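Local coordinates for GMP reductase (Trypanosoma brucei brucei, PDB 6JIG) that reduces GMP to IMP with release of ammonia, probably at the expense of NADPH, and is regulated allosterically through its cystathionine-beta-synthase domain, at the interface of chains A and B. Sequence-based numbering; all coordinates share one arbitrary frame. Chains: chain A/B, GMP reductase.

Contacts 1 and 2 are neighbouring patches of one A-B interface, the centres of their C-alpha atoms about 12 Å apart. They draw mainly on two segments: the N-terminal stretch of chain A (9-11 in contact 2; 14, 16 and 17 in contact 1) and the C-terminal end of chain B (strand 472-475 in contact 2; B:Thr476 and helix 477-483 in contact 1). Contact 2 adds B:Leu13 and contact 1 A:Arg321 of helix 320-323. Contact 1 is centred about 12 Å from A:Ala318, the engineered catalytic-cysteine position, and could relay interface changes towards chain A's active site, though the structure alone does not show this.

Contact 1: the interface of chains A and B. Residues chain A 14, 16-17, 321; chain B 476, 478-479, 482.
A:Asp17 and B:Thr476 meet head-on where the N-terminal segment of one IMPDH/GMPR-family subunit receives the start of the C-terminal helix 477-483 of another. The threonine hydroxyl OG1 donates to the carboxylate oxygen OD1 of A:Asp17 at 2.5 Å, a short bond made to the syn lone pair. OD2 of A:Asp17 is also near the same OG1, at 3.1 Å, so the hydroxyl sits before both carboxylate oxygens but leans towards OD1. The B:Thr476 hydroxyl lies between backbone N and carbonyl carbon (chi1 72°), a setting that also lets it receive weak bonds from the amides of B:Ala478 and B:Gly479, as a helix N-cap does.

On its own side the carboxylate is steadied by the amide N of A:Thr14, which gives a nearly straight bond (174° at H) to the anti lone pair of A:Asp17 OD2 at 2.8 Å. A water joins in, 2.9 Å from OD2 of A:Asp17, and it also bonds to the backbone N and the hydroxyl of B:Thr476. Together with the start of the helix, these donors would probably favour the charged carboxylate.

Apolar contact gathers round the methyl of B:Ala478, whose CB comes 3.7 Å from CB of A:Asp16. CG2 of A:Thr14 lies over the first helical turn, 3.7 Å from the carbonyl carbon of B:Ala478, and also touches CA of B:Gly479. At the same turn, A:Arg321 stretches out from CG to NE and brings the guanidinium edge towards the carbonyl of B:Gly479, with NH1 3.9 Å from that oxygen, a distant polar approach. The side chain of B:Glu482 is incomplete in the model, and its role here cannot be judged.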
loop_
_atom_site.group_PDB
_atom_site.type_symbol
_atom_site.label_atom_id
_atom_site.label_comp_id
_atom_site.label_asym_id
_atom_site.label_seq_id
_atom_site.Cartn_x
_atom_site.Cartn_y
_atom_site.Cartn_z
ATOM N N THR A 14 11.061 28.132 9.731
ATOM C CA THR A 14 11.146 27.140 10.793
ATOM C C THR A 14 12.484 26.408 10.708
ATOM O O THR A 14 13.330 26.715 9.857
ATOM C CB THR A 14 9.965 26.166 10.741
ATOM O OG1 THR A 14 9.940 25.427 11.966
ATOM C CG2 THR A 14 10.115 25.204 9.563
ATOM N N ASP A 16 13.358 23.417 9.725
ATOM C CA ASP A 16 13.621 22.747 8.452
ATOM C C ASP A 16 13.917 23.708 7.305
ATOM O O ASP A 16 14.257 23.239 6.207
ATOM C CB ASP A 16 12.444 21.856 8.059
ATOM C CG ASP A 16 12.481 20.514 8.743
ATOM O OD1 ASP A 16 13.504 20.199 9.391
ATOM O OD2 ASP A 16 11.482 19.774 8.641
ATOM N N ASP A 17 13.797 25.021 7.508
ATOM C CA ASP A 17 14.135 25.971 6.454
ATOM C C ASP A 17 15.615 26.342 6.415
ATOM O O ASP A 17 16.043 26.989 5.457
ATOM C CB ASP A 17 13.327 27.268 6.600
ATOM C CG ASP A 17 11.853 27.104 6.198
ATOM O OD1 ASP A 17 11.585 26.616 5.077
ATOM O OD2 ASP A 17 10.963 27.466 7.004
ATOM N N ARG A 321 -2.673 26.196 14.894
ATOM C CA ARG A 321 -2.587 26.793 13.573
ATOM C C ARG A 321 -3.722 26.311 12.672
ATOM O O ARG A 321 -4.122 27.035 11.756
ATOM C CB ARG A 321 -1.205 26.494 12.964
ATOM C CG ARG A 321 -0.058 27.076 13.810
ATOM C CD ARG A 321 1.337 26.767 13.265
ATOM N NE ARG A 321 2.403 27.283 14.128
ATOM C CZ ARG A 321 3.696 27.240 13.820
ATOM N NH1 ARG A 321 4.095 26.715 12.654
ATOM N NH2 ARG A 321 4.589 27.723 14.671
ATOM N N THR B 476 6.867 28.775 4.497
ATOM C CA THR B 476 7.266 27.854 3.442
ATOM C C THR B 476 6.538 26.519 3.617
ATOM O O THR B 476 5.778 26.312 4.572
ATOM C CB THR B 476 8.780 27.625 3.464
ATOM O OG1 THR B 476 9.095 26.815 4.604
ATOM C CG2 THR B 476 9.533 28.952 3.564
ATOM N N ALA B 478 7.995 23.909 4.583
ATOM C CA ALA B 478 8.491 23.404 5.852
ATOM C C ALA B 478 7.682 23.968 7.011
ATOM O O ALA B 478 7.312 23.237 7.939
ATOM C CB ALA B 478 9.973 23.751 5.996
ATOM N N GLY B 479 7.389 25.269 6.969
ATOM C CA GLY B 479 6.553 25.862 8.000
ATOM C C GLY B 479 5.162 25.258 8.041
ATOM O O GLY B 479 4.596 25.046 9.119
ATOM N N GLU B 482 5.176 21.935 9.949
ATOM C CA GLU B 482 5.214 22.154 11.394
ATOM C C GLU B 482 3.864 22.592 11.945
ATOM O O GLU B 482 3.635 22.487 13.154
ATOM C CB GLU B 482 6.286 23.196 11.740
HETATM O O HOH W 1 8.346 28.678 7.014
#

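Contact 2: the interface of chains A and B. Residues chain A 9-11; chain B 13, 472-474.
This is a small parallel beta bridge between subunits: A:Thr11, at the start of strand 11-12, pairs with B:Arg474 in strand 472-475, so that the N-terminal segment of chain A extends along the C-terminal strand of chain B and helps tie the two copies together. The interface as a whole departs from exact two-fold symmetry.

The backbone bond runs from N of B:Arg474 to the carbonyl O of A:Pro10 at 2.7 Å. CG2 of B:Val473 also packs against that oxygen, at 3.6 Å, while CD of the A:Pro10 ring rests near the carbonyl O of B:Phe472.

A:Ile9 makes much of the apolar contact, using both branches. Its CG2, trans to the backbone N, bears on the strand itself, 3.4 Å from O of B:Phe472 and also against CA of B:Val473. The other branch, with chi2 extended at 173°, carries CD1 to a methyl of B:Leu13, 4.0 Å from CD1 of that residue. The A:Ile9 side chain runs parallel to that of B:Phe472 and antiparallel to that of B:Leu13. B:Phe472 meets it first through CB, with the ring just beyond.

The long side chain of B:Arg474 passes at a slant to A:Thr11, its CB, CG and CD passing the hydroxyl OG1 of A:Thr11, each 3.8 Å from it. With CG anti to the backbone N (chi1 178°) and the chain extended as far as NE, the guanidinium is carried to B:Leu13, whose CD2 lies over one face near the rim. In the guanidinium plane sits a water, 3.0 Å from NH1 of B:Arg474 and 3.2 Å from the carbonyl O of A:Ile9.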
loop_
_atom_site.group_PDB
_atom_site.type_symbol
_atom_site.label_atom_id
_atom_site.label_comp_id
_atom_site.label_asym_id
_atom_site.label_seq_id
_atom_site.Cartn_x
_atom_site.Cartn_y
_atom_site.Cartn_z
ATOM N N ILE A 9 3.806 40.934 2.990
ATOM C CA ILE A 9 3.756 39.989 4.103
ATOM C C ILE A 9 5.142 39.375 4.292
ATOM O O ILE A 9 5.703 38.804 3.342
ATOM C CB ILE A 9 2.670 38.931 3.851
ATOM C CG1 ILE A 9 1.294 39.621 3.761
ATOM C CG2 ILE A 9 2.682 37.867 4.941
ATOM C CD1 ILE A 9 0.151 38.713 3.353
ATOM N N PRO A 10 5.732 39.460 5.486
ATOM C CA PRO A 10 7.064 38.889 5.695
ATOM C C PRO A 10 7.017 37.371 5.734
ATOM O O PRO A 10 5.989 36.757 6.012
ATOM C CB PRO A 10 7.475 39.457 7.055
ATOM C CG PRO A 10 6.157 39.509 7.795
ATOM C CD PRO A 10 5.129 39.925 6.753
ATOM N N THR A 11 8.168 36.757 5.483
ATOM C CA THR A 11 8.269 35.306 5.473
ATOM C C THR A 11 8.894 34.831 6.778
ATOM O O THR A 11 9.947 35.330 7.179
ATOM C CB THR A 11 9.093 34.828 4.276
ATOM O OG1 THR A 11 8.336 35.064 3.089
ATOM C CG2 THR A 11 9.382 33.333 4.382
ATOM N N LEU B 13 -1.010 34.368 -2.835
ATOM C CA LEU B 13 -0.975 33.502 -1.667
ATOM C C LEU B 13 -2.340 32.882 -1.433
ATOM O O LEU B 13 -3.374 33.514 -1.687
ATOM C CB LEU B 13 -0.569 34.284 -0.417
ATOM C CG LEU B 13 0.742 35.051 -0.546
ATOM C CD1 LEU B 13 0.955 35.867 0.718
ATOM C CD2 LEU B 13 1.887 34.095 -0.781
ATOM N N PHE B 472 -0.395 39.064 8.938
ATOM C CA PHE B 472 -0.016 37.732 8.498
ATOM C C PHE B 472 1.501 37.588 8.431
ATOM O O PHE B 472 2.229 38.566 8.240
ATOM C CB PHE B 472 -0.583 37.420 7.109
ATOM C CG PHE B 472 -2.092 37.330 7.069
ATOM C CD1 PHE B 472 -2.747 36.247 7.629
ATOM C CD2 PHE B 472 -2.837 38.319 6.455
ATOM C CE1 PHE B 472 -4.132 36.146 7.575
ATOM C CE2 PHE B 472 -4.223 38.232 6.397
ATOM C CZ PHE B 472 -4.868 37.146 6.959
ATOM N N VAL B 473 1.952 36.347 8.560
ATOM C CA VAL B 473 3.322 35.953 8.235
ATOM C C VAL B 473 3.257 34.783 7.267
ATOM O O VAL B 473 2.436 33.872 7.425
ATOM C CB VAL B 473 4.131 35.607 9.513
ATOM C CG1 VAL B 473 3.423 34.537 10.362
ATOM C CG2 VAL B 473 5.549 35.167 9.160
ATOM N N ARG B 474 4.101 34.829 6.238
ATOM C CA ARG B 474 4.134 33.794 5.216
ATOM C C ARG B 474 4.979 32.618 5.692
ATOM O O ARG B 474 5.967 32.803 6.404
ATOM C CB ARG B 474 4.697 34.403 3.932
ATOM C CG ARG B 474 4.846 33.469 2.781
ATOM C CD ARG B 474 4.944 34.286 1.515
ATOM N NE ARG B 474 5.378 33.466 0.401
ATOM C CZ ARG B 474 5.801 33.983 -0.739
ATOM N NH1 ARG B 474 5.844 35.309 -0.872
ATOM N NH2 ARG B 474 6.182 33.185 -1.724
HETATM O O HOH W 2 4.768 37.738 0.517
#